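Local coordinates for protein COMB10 (Helicobacter pylori, PDB 2BHV) that probably serves as a core subunit of the Com type IV secretion system, a VirB10-like protein with a periplasmic domain, at residues I89-N94 with V106-I111; A50-P55 with G62-Q67; I116-T121 with V240-L245; L155-L160 with R221-P226. All blocks are in the same frame, centred on the assembly; numbering follows the deposited sequence.

Contact 1: I89-N94 with V106-I111; sequences IGYYSN and VWSRII
A classic beta bulge interrupts the hairpin of strands 87-94 and 103-111 where Ser108 and Arg109 face Ile89. The carbonyl O of Ile89 accepts from both backbone amides, Ser108 N at 2.9 Å and Arg109 N at 3.3 Å, both in the carbonyl plane. Ile89 N reaches Arg109 O at 2.7 Å, nearly straight at 175°. Beyond the bulge the antiparallel register continues, Tyr91 N donating to Val106 O and Val106 N to Tyr91 O.

On the face of Ile89, Tyr91 and Arg109, the side chains of Ile89 and Arg109 lie alongside, pointing the same way. Arg109 CG stands between its backbone N and carbonyl carbon (chi1 73°), with the chain then extended to NE. Ile89 CD1 sits 3.9 Å above the guanidinium plane of Arg109, over its centre, and meets Ile111 CD1 at 3.6 Å. Tyr91 OH lies at the guanidinium edge, 3.9 Å from Arg109 NH1, too far for a hydrogen bond; the phenol and guanidinium planes are 28° apart. Ser108 OG comes to the edge of the Tyr91 ring, 3.4 Å from Tyr91 CE2. On the other face the six-membered ring of Trp107 lies against the Gly90 backbone, Trp107 CE3 3.5 Å from Gly90 N.

Trp107 NE1 is hydrogen-bonded to Thr154 OG1. Strand 62-68 pairs with the other edge of 89-94, strand 117-119 with that of 106-111, and helix 132-146 packs on Tyr91 and Val106.

Contact 2: A50-P55 with G62-Q67; sequences AFLITP and GKVIAQ
The carbonyl O of Ile65 takes two backbone amides as the 50-55 chain leaves the sheet: Ile53 N at 2.7 Å, nearly in line with the C=O bond, and Thr54 N by a weak bond at 3.4 Å. Two residues earlier on the 50-55 chain, Phe51 and Gln67 form an antiparallel hydrogen-bonded pair, Gln67 N donating to Phe51 O at 2.8 Å and Phe51 N to Gln67 O.

Phe51 CG stands between its backbone N and carbonyl carbon (chi1 64°), and the ring runs alongside the Gln67 chain. Gln67 CB lies over one face of that ring in a CH-pi contact, 4.0 Å from the centroid. The amide, its plane 57° from the ring, stays by the same part of it, Gln67 OE1 3.6 Å from Phe51 CZ. Ile53 CD1 packs on Gln67 CB and Ile65 CG2, both at 3.9 Å.

On the face of Leu52 and Ala66, Leu52 CD2 meets Val64 CG2 at 3.7 Å and also the Ala66 methyl. Trp107 of strand 103-111 touches Val64 and Ala66 there. Strand 87-94 lies beyond 62-67, and strand 221-226 pairs with the other edge of strand 48-52, Ala50 bonding Val222.

Contact 3: I116-T121 with V240-L245; sequences INIMLT and VIAEFL
Between Asn117-Met119 and Val240-Ala242 the backbone hydrogen bonds run in parallel fashion, the one parallel pairing in the otherwise antiparallel main sheet. Val240 is held through both its peptide groups: Val240 N donates to Asn117 O at 2.7 Å, and Val240 O accepts from Met119 N at 2.7 Å, the donor in each case nearly in line with the C=O bond. Two residues further on, Ala242 N reaches Met119 O at 3.2 Å. The segments run in nearly the same direction, their touching parts 14° apart, and Ile118 faces Val240 while Met119 faces Ile241. A CA-H...O contact from Ile118 CA to Val240 O supplements this backbone pairing.

Apolar packing follows on the face that carries Ile118 and Val240. Their side chains lie side by side and point the same way; Ile118 CG2, the branch anti to the backbone N, lies 4.1 Å from Val240 CG1. Ala242 CB lies against Met119 O at 3.2 Å, with Ile118 CG2 and Leu120 CD2 farther off.

Last along the segments, Leu120 packs on the Phe244 ring. The two side chains cross at about a right angle, Leu120 CD2 meeting Phe244 CZ at 4.0 Å, and Leu120 O lies obliquely to the ring, 3.4 Å from Phe244 CE1.

On its other edge, 117-119 is bonded to strand 103-111, where Leu120 packs on Ile110. Strand 229-231 borders 239-245 on the far side, Ile230 touching Ala242 and Phe244, and helix 132-146 comes up to Thr121 through Arg141 and Asn142.

Contact 4: L155-L160 with R221-P226; sequences LTNGLL and RVFISP
Asn157 lies against the Phe223 ring, and its side chain can be followed outward from the backbone. Its CB sits over one face of the ring in a CH-pi contact, 4.0 Å from the centroid and offset toward the rim. With CG anti to the backbone N (chi1 -167°), the chain continues across the ring, Asn157 CG lying 3.5 Å from Phe223 CZ. The amide plane is inclined 31° to the ring. At the tip the branches part: Asn157 OD1 stays by the ring, 3.4 Å from Phe223 CE2, while Asn157 ND2 reaches the aliphatic part of Arg221, 3.5 Å from Arg221 CG. The charged end of Arg221 goes on to a salt bridge with Glu69.

Behind this packing the backbone forms a classic bulge, Asn157 and Gly158 both facing Arg221. Asn157 N donates to Arg221 O at 2.8 Å, and Arg221 N to Gly158 O at 2.8 Å; each donor stands above the plane of its carbonyl. Gly158 has a positive phi of 107°, a backbone conformation that calls for glycine because a CB would be jammed against Asn157 O. Before the bulge, Leu155 and Phe223 make an antiparallel hydrogen-bonded pair, Leu155 N reaching Phe223 O at 2.7 Å. After it, Leu159 CD2 packs on Val222 CG2 at 3.7 Å.

Strand 152-156 is one of the two outermost strands of the main sheet within this chain, and strand 48-52 borders 221-226 on its other edge. The second subunit meets the 155-160 side: Met194 O of that subunit bonds Thr156 OG1, and its Gln187 OE1 takes Leu159 N.

All four contacts belong to the same main sheet, which runs from contact 3 through contacts 1 and 2 to contact 4. Contacts 1 and 2, with centres 9 Å apart, are joined by the pairing of strands 87-94 and 62-68, where Gly90 N probably bonds Val64 O at 2.8 Å. Contact 3 joins contact 1 through a probable hydrogen bond between Ser108 O and Leu120 N, 2.6 Å apart, and contact 2 joins contact 4 through another between Ala50 O and Val222 N. Trp107 bridges across to contact 4 by packing on Ile224. Contacts 3 and 4 do not touch; their centres are about 21 Å apart, and contact 4 is nested within the chain loop that contact 3 closes.

Contact 1: I89-N94 with V106-I111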
loop_
_atom_site.group_PDB
_atom_site.type_symbol
_atom_site.label_atom_id
_atom_site.label_comp_id
_atom_site.label_asym_id
_atom_site.label_seq_id
_atom_site.Cartn_x
_atom_site.Cartn_y
_atom_site.Cartn_z
ATOM N N ILE A 89 29.898 16.088 -3.573
ATOM C CA ILE A 89 28.720 16.943 -3.561
ATOM C C ILE A 89 27.722 16.447 -4.591
ATOM O O ILE A 89 28.057 16.277 -5.769
ATOM C CB ILE A 89 29.087 18.416 -3.804
ATOM C CG1 ILE A 89 30.049 18.895 -2.724
ATOM C CG2 ILE A 89 27.853 19.279 -3.823
ATOM C CD1 ILE A 89 30.827 20.127 -3.109
ATOM N N GLY A 90 26.498 16.203 -4.131
ATOM C CA GLY A 90 25.412 15.749 -4.988
ATOM C C GLY A 90 24.126 16.549 -4.835
ATOM O O GLY A 90 23.967 17.314 -3.885
ATOM N N TYR A 91 23.210 16.366 -5.784
ATOM C CA TYR A 91 21.904 16.989 -5.737
ATOM C C TYR A 91 20.883 15.904 -5.912
ATOM O O TYR A 91 21.055 15.027 -6.734
ATOM C CB TYR A 91 21.782 18.044 -6.827
ATOM C CG TYR A 91 22.814 19.122 -6.684
ATOM C CD1 TYR A 91 22.604 20.207 -5.835
ATOM C CD2 TYR A 91 24.021 19.051 -7.368
ATOM C CE1 TYR A 91 23.573 21.205 -5.679
ATOM C CE2 TYR A 91 24.996 20.041 -7.221
ATOM C CZ TYR A 91 24.765 21.107 -6.377
ATOM O OH TYR A 91 25.730 22.065 -6.246
ATOM N N TYR A 92 19.833 15.954 -5.111
ATOM C CA TYR A 92 18.867 14.877 -5.064
ATOM C C TYR A 92 17.446 15.394 -5.210
ATOM O O TYR A 92 17.143 16.525 -4.808
ATOM C CB TYR A 92 18.996 14.095 -3.755
ATOM C CG TYR A 92 18.556 14.853 -2.498
ATOM C CD1 TYR A 92 17.216 14.847 -2.080
ATOM C CD2 TYR A 92 19.480 15.555 -1.719
ATOM C CE1 TYR A 92 16.815 15.512 -0.945
ATOM C CE2 TYR A 92 19.083 16.234 -0.574
ATOM C CZ TYR A 92 17.746 16.204 -0.191
ATOM O OH TYR A 92 17.333 16.880 0.946
ATOM N N SER A 93 16.577 14.554 -5.778
ATOM C CA SER A 93 15.142 14.809 -5.791
ATOM C C SER A 93 14.361 13.520 -5.566
ATOM O O SER A 93 14.828 12.427 -5.901
ATOM C CB SER A 93 14.709 15.455 -7.105
ATOM O OG SER A 93 14.737 14.515 -8.171
ATOM N N ASN A 94 13.172 13.662 -4.988
ATOM C CA ASN A 94 12.249 12.561 -4.864
ATOM C C ASN A 94 11.183 12.711 -5.934
ATOM O O ASN A 94 10.566 13.758 -6.061
ATOM C CB ASN A 94 11.668 12.509 -3.452
ATOM C CG ASN A 94 12.678 11.972 -2.437
ATOM O OD1 ASN A 94 13.283 12.737 -1.646
ATOM N ND2 ASN A 94 12.892 10.644 -2.474
ATOM N N VAL A 106 22.329 12.896 -8.272
ATOM C CA VAL A 106 23.383 13.176 -9.233
ATOM C C VAL A 106 24.608 13.671 -8.491
ATOM O O VAL A 106 24.611 14.768 -7.961
ATOM C CB VAL A 106 22.955 14.243 -10.251
ATOM C CG1 VAL A 106 24.028 14.435 -11.322
ATOM C CG2 VAL A 106 21.657 13.867 -10.884
ATOM N N TRP A 107 25.642 12.852 -8.438
ATOM C CA TRP A 107 26.886 13.288 -7.849
ATOM C C TRP A 107 27.620 14.172 -8.853
ATOM O O TRP A 107 28.022 13.711 -9.921
ATOM C CB TRP A 107 27.730 12.088 -7.410
ATOM C CG TRP A 107 27.051 11.249 -6.348
ATOM C CD1 TRP A 107 26.535 9.999 -6.506
ATOM C CD2 TRP A 107 26.810 11.610 -4.973
ATOM N NE1 TRP A 107 25.986 9.551 -5.322
ATOM C CE2 TRP A 107 26.143 10.515 -4.365
ATOM C CE3 TRP A 107 27.094 12.751 -4.196
ATOM C CZ2 TRP A 107 25.759 10.520 -3.019
ATOM C CZ3 TRP A 107 26.707 12.755 -2.855
ATOM C CH2 TRP A 107 26.046 11.645 -2.283
ATOM N N SER A 108 27.781 15.449 -8.515
ATOM C CA SER A 108 28.258 16.426 -9.485
ATOM C C SER A 108 29.742 16.732 -9.364
ATOM O O SER A 108 30.423 16.837 -10.375
ATOM C CB SER A 108 27.438 17.717 -9.438
ATOM O OG SER A 108 27.778 18.489 -8.314
ATOM N N ARG A 109 30.250 16.893 -8.144
ATOM C CA ARG A 109 31.696 17.066 -7.981
ATOM C C ARG A 109 32.289 16.508 -6.702
ATOM O O ARG A 109 31.596 16.356 -5.698
ATOM C CB ARG A 109 32.142 18.513 -8.226
ATOM C CG ARG A 109 31.800 19.526 -7.151
ATOM C CD ARG A 109 32.148 20.955 -7.652
ATOM N NE ARG A 109 31.854 21.999 -6.666
ATOM C CZ ARG A 109 30.622 22.416 -6.330
ATOM N NH1 ARG A 109 29.531 21.872 -6.904
ATOM N NH2 ARG A 109 30.473 23.382 -5.409
ATOM N N ILE A 110 33.578 16.185 -6.780
ATOM C CA ILE A 110 34.360 15.681 -5.655
ATOM C C ILE A 110 35.431 16.713 -5.313
ATOM O O ILE A 110 36.147 17.171 -6.198
ATOM C CB ILE A 110 35.066 14.362 -6.007
ATOM C CG1 ILE A 110 34.055 13.290 -6.429
ATOM C CG2 ILE A 110 35.904 13.865 -4.841
ATOM C CD1 ILE A 110 34.665 12.140 -7.247
ATOM N N ILE A 111 35.531 17.082 -4.037
ATOM C CA ILE A 111 36.578 17.991 -3.579
ATOM C C ILE A 111 37.567 17.245 -2.687
ATOM O O ILE A 111 37.202 16.772 -1.605
ATOM C CB ILE A 111 35.999 19.219 -2.838
ATOM C CG1 ILE A 111 35.002 19.960 -3.742
ATOM C CG2 ILE A 111 37.127 20.141 -2.368
ATOM C CD1 ILE A 111 34.264 21.108 -3.058
#

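Contact 2: A50-P55 with G62-Q67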
loop_
_atom_site.group_PDB
_atom_site.type_symbol
_atom_site.label_atom_id
_atom_site.label_comp_id
_atom_site.label_asym_id
_atom_site.label_seq_id
_atom_site.Cartn_x
_atom_site.Cartn_y
_atom_site.Cartn_z
ATOM N N ALA A 50 31.312 5.744 1.221
ATOM C CA ALA A 50 31.178 7.083 1.759
ATOM C C ALA A 50 30.063 7.112 2.790
ATOM O O ALA A 50 29.186 6.245 2.802
ATOM C CB ALA A 50 30.910 8.085 0.649
ATOM N N PHE A 51 30.112 8.102 3.667
ATOM C CA PHE A 51 29.032 8.357 4.592
ATOM C C PHE A 51 28.460 9.747 4.360
ATOM O O PHE A 51 29.187 10.654 3.947
ATOM C CB PHE A 51 29.482 8.170 6.051
ATOM C CG PHE A 51 30.543 9.152 6.518
ATOM C CD1 PHE A 51 30.182 10.367 7.095
ATOM C CD2 PHE A 51 31.899 8.834 6.429
ATOM C CE1 PHE A 51 31.151 11.261 7.545
ATOM C CE2 PHE A 51 32.865 9.718 6.865
ATOM C CZ PHE A 51 32.493 10.932 7.426
ATOM N N LEU A 52 27.159 9.904 4.621
ATOM C CA LEU A 52 26.477 11.168 4.384
ATOM C C LEU A 52 26.679 12.128 5.528
ATOM O O LEU A 52 26.447 11.770 6.683
ATOM C CB LEU A 52 24.992 10.942 4.207
ATOM C CG LEU A 52 24.495 10.087 3.047
ATOM C CD1 LEU A 52 22.977 10.064 3.060
ATOM C CD2 LEU A 52 25.016 10.601 1.702
ATOM N N ILE A 53 27.107 13.348 5.196
ATOM C CA ILE A 53 27.255 14.434 6.165
ATOM C C ILE A 53 25.929 15.162 6.294
ATOM O O ILE A 53 25.594 15.665 7.350
ATOM C CB ILE A 53 28.376 15.415 5.745
ATOM C CG1 ILE A 53 29.731 14.712 5.802
ATOM C CG2 ILE A 53 28.396 16.643 6.631
ATOM C CD1 ILE A 53 30.787 15.354 4.922
ATOM N N THR A 54 25.172 15.181 5.208
ATOM C CA THR A 54 23.899 15.887 5.111
ATOM C C THR A 54 22.779 14.872 4.944
ATOM O O THR A 54 22.964 13.891 4.246
ATOM C CB THR A 54 23.935 16.809 3.886
ATOM O OG1 THR A 54 24.708 17.971 4.209
ATOM C CG2 THR A 54 22.528 17.233 3.427
ATOM N N PRO A 55 21.619 15.089 5.593
ATOM C CA PRO A 55 20.506 14.157 5.396
ATOM C C PRO A 55 19.808 14.339 4.045
ATOM O O PRO A 55 19.965 15.370 3.393
ATOM C CB PRO A 55 19.547 14.514 6.536
ATOM C CG PRO A 55 19.814 15.915 6.825
ATOM C CD PRO A 55 21.272 16.157 6.542
ATOM N N GLY A 62 16.908 18.601 -2.656
ATOM C CA GLY A 62 17.996 19.494 -2.260
ATOM C C GLY A 62 19.394 18.999 -2.551
ATOM O O GLY A 62 19.616 18.278 -3.522
ATOM N N LYS A 63 20.335 19.390 -1.688
ATOM C CA LYS A 63 21.763 19.066 -1.826
ATOM C C LYS A 63 22.244 18.055 -0.764
ATOM O O LYS A 63 21.776 18.055 0.376
ATOM C CB LYS A 63 22.596 20.354 -1.754
ATOM C CG LYS A 63 24.101 20.171 -1.940
ATOM C CD LYS A 63 24.844 21.509 -2.125
ATOM C CE LYS A 63 25.305 22.114 -0.788
ATOM N NZ LYS A 63 26.362 23.151 -0.975
ATOM N N VAL A 64 23.182 17.196 -1.150
ATOM C CA VAL A 64 23.742 16.207 -0.231
ATOM C C VAL A 64 25.255 16.217 -0.298
ATOM O O VAL A 64 25.832 16.360 -1.378
ATOM C CB VAL A 64 23.208 14.763 -0.515
ATOM C CG1 VAL A 64 23.614 14.275 -1.890
ATOM C CG2 VAL A 64 23.689 13.800 0.531
ATOM N N ILE A 65 25.894 16.077 0.862
ATOM C CA ILE A 65 27.341 15.979 0.924
ATOM C C ILE A 65 27.735 14.657 1.576
ATOM O O ILE A 65 27.284 14.333 2.669
ATOM C CB ILE A 65 27.950 17.151 1.702
ATOM C CG1 ILE A 65 27.487 18.486 1.123
ATOM C CG2 ILE A 65 29.474 17.066 1.697
ATOM C CD1 ILE A 65 27.696 19.655 2.059
ATOM N N ALA A 66 28.568 13.888 0.886
ATOM C CA ALA A 66 29.125 12.666 1.447
ATOM C C ALA A 66 30.647 12.785 1.595
ATOM O O ALA A 66 31.293 13.636 0.972
ATOM C CB ALA A 66 28.773 11.496 0.591
ATOM N N GLN A 67 31.219 11.921 2.423
ATOM C CA GLN A 67 32.650 11.891 2.601
ATOM C C GLN A 67 33.238 10.516 2.327
ATOM O O GLN A 67 32.805 9.535 2.886
ATOM C CB GLN A 67 32.999 12.327 3.999
ATOM C CG GLN A 67 34.445 12.654 4.124
ATOM C CD GLN A 67 34.826 13.029 5.502
ATOM O OE1 GLN A 67 35.543 12.293 6.162
ATOM N NE2 GLN A 67 34.358 14.184 5.957
#

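Contact 3: I116-T121 with V240-L245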
loop_
_atom_site.group_PDB
_atom_site.type_symbol
_atom_site.label_atom_id
_atom_site.label_comp_id
_atom_site.label_asym_id
_atom_site.label_seq_id
_atom_site.Cartn_x
_atom_site.Cartn_y
_atom_site.Cartn_z
ATOM N N ILE A 116 41.573 20.065 -4.658
ATOM C CA ILE A 116 41.405 19.941 -6.108
ATOM C C ILE A 116 39.961 19.547 -6.402
ATOM O O ILE A 116 39.420 18.647 -5.759
ATOM C CB ILE A 116 42.452 18.980 -6.805
ATOM C CG1 ILE A 116 41.972 17.528 -6.841
ATOM C CG2 ILE A 116 43.846 19.116 -6.174
ATOM C CD1 ILE A 116 43.052 16.509 -7.264
ATOM N N ASN A 117 39.335 20.254 -7.343
ATOM C CA ASN A 117 37.967 19.958 -7.739
ATOM C C ASN A 117 37.870 18.992 -8.906
ATOM O O ASN A 117 38.406 19.251 -9.980
ATOM C CB ASN A 117 37.224 21.242 -8.069
ATOM C CG ASN A 117 36.529 21.827 -6.865
ATOM O OD1 ASN A 117 35.290 21.825 -6.789
ATOM N ND2 ASN A 117 37.316 22.312 -5.900
ATOM N N ILE A 118 37.189 17.877 -8.688
ATOM C CA ILE A 118 36.909 16.941 -9.760
ATOM C C ILE A 118 35.461 17.100 -10.211
ATOM O O ILE A 118 34.541 16.800 -9.450
ATOM C CB ILE A 118 37.161 15.504 -9.304
ATOM C CG1 ILE A 118 38.544 15.394 -8.651
ATOM C CG2 ILE A 118 37.043 14.555 -10.480
ATOM C CD1 ILE A 118 38.796 14.092 -7.912
ATOM N N MET A 119 35.265 17.594 -11.437
ATOM C CA MET A 119 33.925 17.692 -12.030
ATOM C C MET A 119 33.402 16.368 -12.553
ATOM O O MET A 119 34.122 15.624 -13.220
ATOM C CB MET A 119 33.888 18.715 -13.158
ATOM C CG MET A 119 33.082 19.939 -12.821
ATOM S SD MET A 119 33.646 20.667 -11.275
ATOM C CE MET A 119 35.298 21.255 -11.732
ATOM N N LEU A 120 32.141 16.087 -12.243
ATOM C CA LEU A 120 31.444 14.921 -12.767
ATOM C C LEU A 120 30.279 15.381 -13.643
ATOM O O LEU A 120 30.062 14.840 -14.729
ATOM C CB LEU A 120 30.961 14.022 -11.625
ATOM C CG LEU A 120 32.050 13.589 -10.632
ATOM C CD1 LEU A 120 31.457 13.231 -9.285
ATOM C CD2 LEU A 120 32.897 12.427 -11.160
ATOM N N THR A 121 29.539 16.382 -13.167
ATOM C CA THR A 121 28.460 17.012 -13.925
ATOM C C THR A 121 28.330 18.477 -13.485
ATOM O O THR A 121 28.206 18.765 -12.293
ATOM C CB THR A 121 27.106 16.273 -13.727
ATOM O OG1 THR A 121 27.258 14.863 -13.987
ATOM C CG2 THR A 121 26.040 16.843 -14.656
ATOM N N VAL A 240 39.923 19.108 -12.257
ATOM C CA VAL A 240 39.902 17.902 -13.074
ATOM C C VAL A 240 38.519 17.773 -13.678
ATOM O O VAL A 240 37.524 17.686 -12.950
ATOM C CB VAL A 240 40.204 16.624 -12.250
ATOM C CG1 VAL A 240 40.098 15.374 -13.121
ATOM C CG2 VAL A 240 41.580 16.699 -11.622
ATOM N N ILE A 241 38.453 17.779 -15.005
ATOM C CA ILE A 241 37.207 17.498 -15.688
ATOM C C ILE A 241 37.211 16.020 -16.079
ATOM O O ILE A 241 37.905 15.622 -17.009
ATOM C CB ILE A 241 36.984 18.430 -16.900
ATOM C CG1 ILE A 241 36.945 19.886 -16.437
ATOM C CG2 ILE A 241 35.676 18.097 -17.595
ATOM C CD1 ILE A 241 37.067 20.897 -17.564
ATOM N N ALA A 242 36.445 15.216 -15.344
ATOM C CA ALA A 242 36.437 13.775 -15.526
ATOM C C ALA A 242 35.869 13.387 -16.882
ATOM O O ALA A 242 35.008 14.079 -17.406
ATOM C CB ALA A 242 35.646 13.120 -14.419
ATOM N N GLU A 243 36.360 12.282 -17.443
ATOM C CA GLU A 243 35.814 11.730 -18.696
ATOM C C GLU A 243 35.190 10.367 -18.496
ATOM O O GLU A 243 35.804 9.485 -17.907
ATOM C CB GLU A 243 36.899 11.598 -19.743
ATOM C CG GLU A 243 37.295 12.884 -20.391
ATOM C CD GLU A 243 38.601 12.735 -21.142
ATOM O OE1 GLU A 243 38.689 11.814 -22.005
ATOM O OE2 GLU A 243 39.541 13.526 -20.852
ATOM N N PHE A 244 33.982 10.190 -19.012
ATOM C CA PHE A 244 33.267 8.934 -18.860
ATOM C C PHE A 244 33.316 8.153 -20.158
ATOM O O PHE A 244 32.577 8.463 -21.093
ATOM C CB PHE A 244 31.818 9.195 -18.448
ATOM C CG PHE A 244 31.682 9.935 -17.141
ATOM C CD1 PHE A 244 31.747 11.326 -17.103
ATOM C CD2 PHE A 244 31.486 9.245 -15.943
ATOM C CE1 PHE A 244 31.622 12.012 -15.890
ATOM C CE2 PHE A 244 31.357 9.927 -14.738
ATOM C CZ PHE A 244 31.428 11.307 -14.713
ATOM N N LEU A 245 34.196 7.153 -20.220
ATOM C CA LEU A 245 34.373 6.341 -21.430
ATOM C C LEU A 245 33.207 5.361 -21.579
ATOM O O LEU A 245 33.301 4.196 -21.176
ATOM C CB LEU A 245 35.725 5.601 -21.422
ATOM C CG LEU A 245 37.091 6.303 -21.212
ATOM C CD1 LEU A 245 37.259 7.627 -21.989
ATOM C CD2 LEU A 245 37.404 6.497 -19.736
#

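Contact 4: L155-L160 with R221-P226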
loop_
_atom_site.group_PDB
_atom_site.type_symbol
_atom_site.label_atom_id
_atom_site.label_comp_id
_atom_site.label_asym_id
_atom_site.label_seq_id
_atom_site.Cartn_x
_atom_site.Cartn_y
_atom_site.Cartn_z
ATOM N N LEU A 155 24.528 3.153 -3.744
ATOM C CA LEU A 155 24.163 1.861 -3.154
ATOM C C LEU A 155 24.249 1.886 -1.637
ATOM O O LEU A 155 24.928 2.745 -1.074
ATOM C CB LEU A 155 25.083 0.780 -3.702
ATOM C CG LEU A 155 24.936 0.266 -5.145
ATOM C CD1 LEU A 155 24.139 1.157 -6.088
ATOM C CD2 LEU A 155 26.294 -0.046 -5.735
ATOM N N THR A 156 23.575 0.943 -0.975
ATOM C CA THR A 156 23.578 0.883 0.489
ATOM C C THR A 156 24.881 0.384 1.011
ATOM O O THR A 156 25.448 -0.597 0.486
ATOM C CB THR A 156 22.635 -0.147 1.052
ATOM O OG1 THR A 156 21.642 -0.481 0.091
ATOM C CG2 THR A 156 22.027 0.369 2.331
ATOM N N ASN A 157 25.333 1.023 2.085
ATOM C CA ASN A 157 26.287 0.396 2.963
ATOM C C ASN A 157 25.806 0.496 4.403
ATOM O O ASN A 157 26.602 0.512 5.334
ATOM C CB ASN A 157 27.651 1.019 2.783
ATOM C CG ASN A 157 28.747 0.209 3.426
ATOM O OD1 ASN A 157 28.632 -0.997 3.604
ATOM N ND2 ASN A 157 29.822 0.877 3.780
ATOM N N GLY A 158 24.485 0.528 4.568
ATOM C CA GLY A 158 23.853 0.723 5.862
ATOM C C GLY A 158 23.260 2.111 5.953
ATOM O O GLY A 158 23.903 3.039 6.464
ATOM N N LEU A 159 22.042 2.258 5.440
ATOM C CA LEU A 159 21.314 3.518 5.529
ATOM C C LEU A 159 20.551 3.605 6.845
ATOM O O LEU A 159 19.934 2.628 7.280
ATOM C CB LEU A 159 20.330 3.667 4.366
ATOM C CG LEU A 159 20.869 3.629 2.940
ATOM C CD1 LEU A 159 19.730 3.566 1.926
ATOM C CD2 LEU A 159 21.777 4.813 2.673
ATOM N N LEU A 160 20.608 4.778 7.476
ATOM C CA LEU A 160 19.759 5.071 8.615
ATOM C C LEU A 160 18.467 5.704 8.128
ATOM O O LEU A 160 18.432 6.896 7.796
ATOM C CB LEU A 160 20.471 5.995 9.578
ATOM C CG LEU A 160 21.308 5.317 10.657
ATOM C CD1 LEU A 160 22.623 4.792 10.093
ATOM C CD2 LEU A 160 21.564 6.312 11.793
ATOM N N ARG A 221 25.546 5.183 5.614
ATOM C CA ARG A 221 26.705 4.674 4.918
ATOM C C ARG A 221 26.317 4.196 3.529
ATOM O O ARG A 221 25.309 3.522 3.344
ATOM C CB ARG A 221 27.287 3.522 5.713
ATOM C CG ARG A 221 28.798 3.540 5.843
ATOM C CD ARG A 221 29.196 4.336 7.036
ATOM N NE ARG A 221 30.577 4.098 7.442
ATOM C CZ ARG A 221 30.947 3.721 8.668
ATOM N NH1 ARG A 221 30.043 3.522 9.626
ATOM N NH2 ARG A 221 32.229 3.545 8.946
ATOM N N VAL A 222 27.148 4.521 2.551
ATOM C CA VAL A 222 26.773 4.393 1.154
ATOM C C VAL A 222 27.951 3.909 0.275
ATOM O O VAL A 222 29.104 4.157 0.606
ATOM C CB VAL A 222 26.213 5.758 0.691
ATOM C CG1 VAL A 222 26.913 6.287 -0.545
ATOM C CG2 VAL A 222 24.699 5.698 0.541
ATOM N N PHE A 223 27.662 3.201 -0.815
ATOM C CA PHE A 223 28.652 2.998 -1.872
ATOM C C PHE A 223 28.286 3.866 -3.055
ATOM O O PHE A 223 27.165 3.791 -3.561
ATOM C CB PHE A 223 28.706 1.539 -2.347
ATOM C CG PHE A 223 29.249 0.600 -1.340
ATOM C CD1 PHE A 223 30.577 0.657 -0.969
ATOM C CD2 PHE A 223 28.439 -0.352 -0.761
ATOM C CE1 PHE A 223 31.082 -0.209 -0.031
ATOM C CE2 PHE A 223 28.947 -1.223 0.188
ATOM C CZ PHE A 223 30.267 -1.147 0.554
ATOM N N ILE A 224 29.225 4.694 -3.495
ATOM C CA ILE A 224 29.069 5.400 -4.751
ATOM C C ILE A 224 29.778 4.598 -5.840
ATOM O O ILE A 224 30.960 4.290 -5.714
ATOM C CB ILE A 224 29.610 6.821 -4.666
ATOM C CG1 ILE A 224 28.811 7.619 -3.636
ATOM C CG2 ILE A 224 29.556 7.500 -6.036
ATOM C CD1 ILE A 224 29.369 8.984 -3.299
ATOM N N SER A 225 29.039 4.250 -6.896
ATOM C CA SER A 225 29.522 3.341 -7.920
ATOM C C SER A 225 29.408 3.924 -9.332
ATOM O O SER A 225 28.323 4.268 -9.788
ATOM C CB SER A 225 28.756 2.033 -7.830
ATOM O OG SER A 225 29.145 1.148 -8.867
ATOM N N PRO A 226 30.532 4.027 -10.037
ATOM C CA PRO A 226 30.504 4.512 -11.402
ATOM C C PRO A 226 29.800 3.528 -12.314
ATOM O O PRO A 226 30.024 2.319 -12.223
ATOM C CB PRO A 226 31.984 4.587 -11.773
ATOM C CG PRO A 226 32.710 4.557 -10.488
ATOM C CD PRO A 226 31.894 3.702 -9.607
#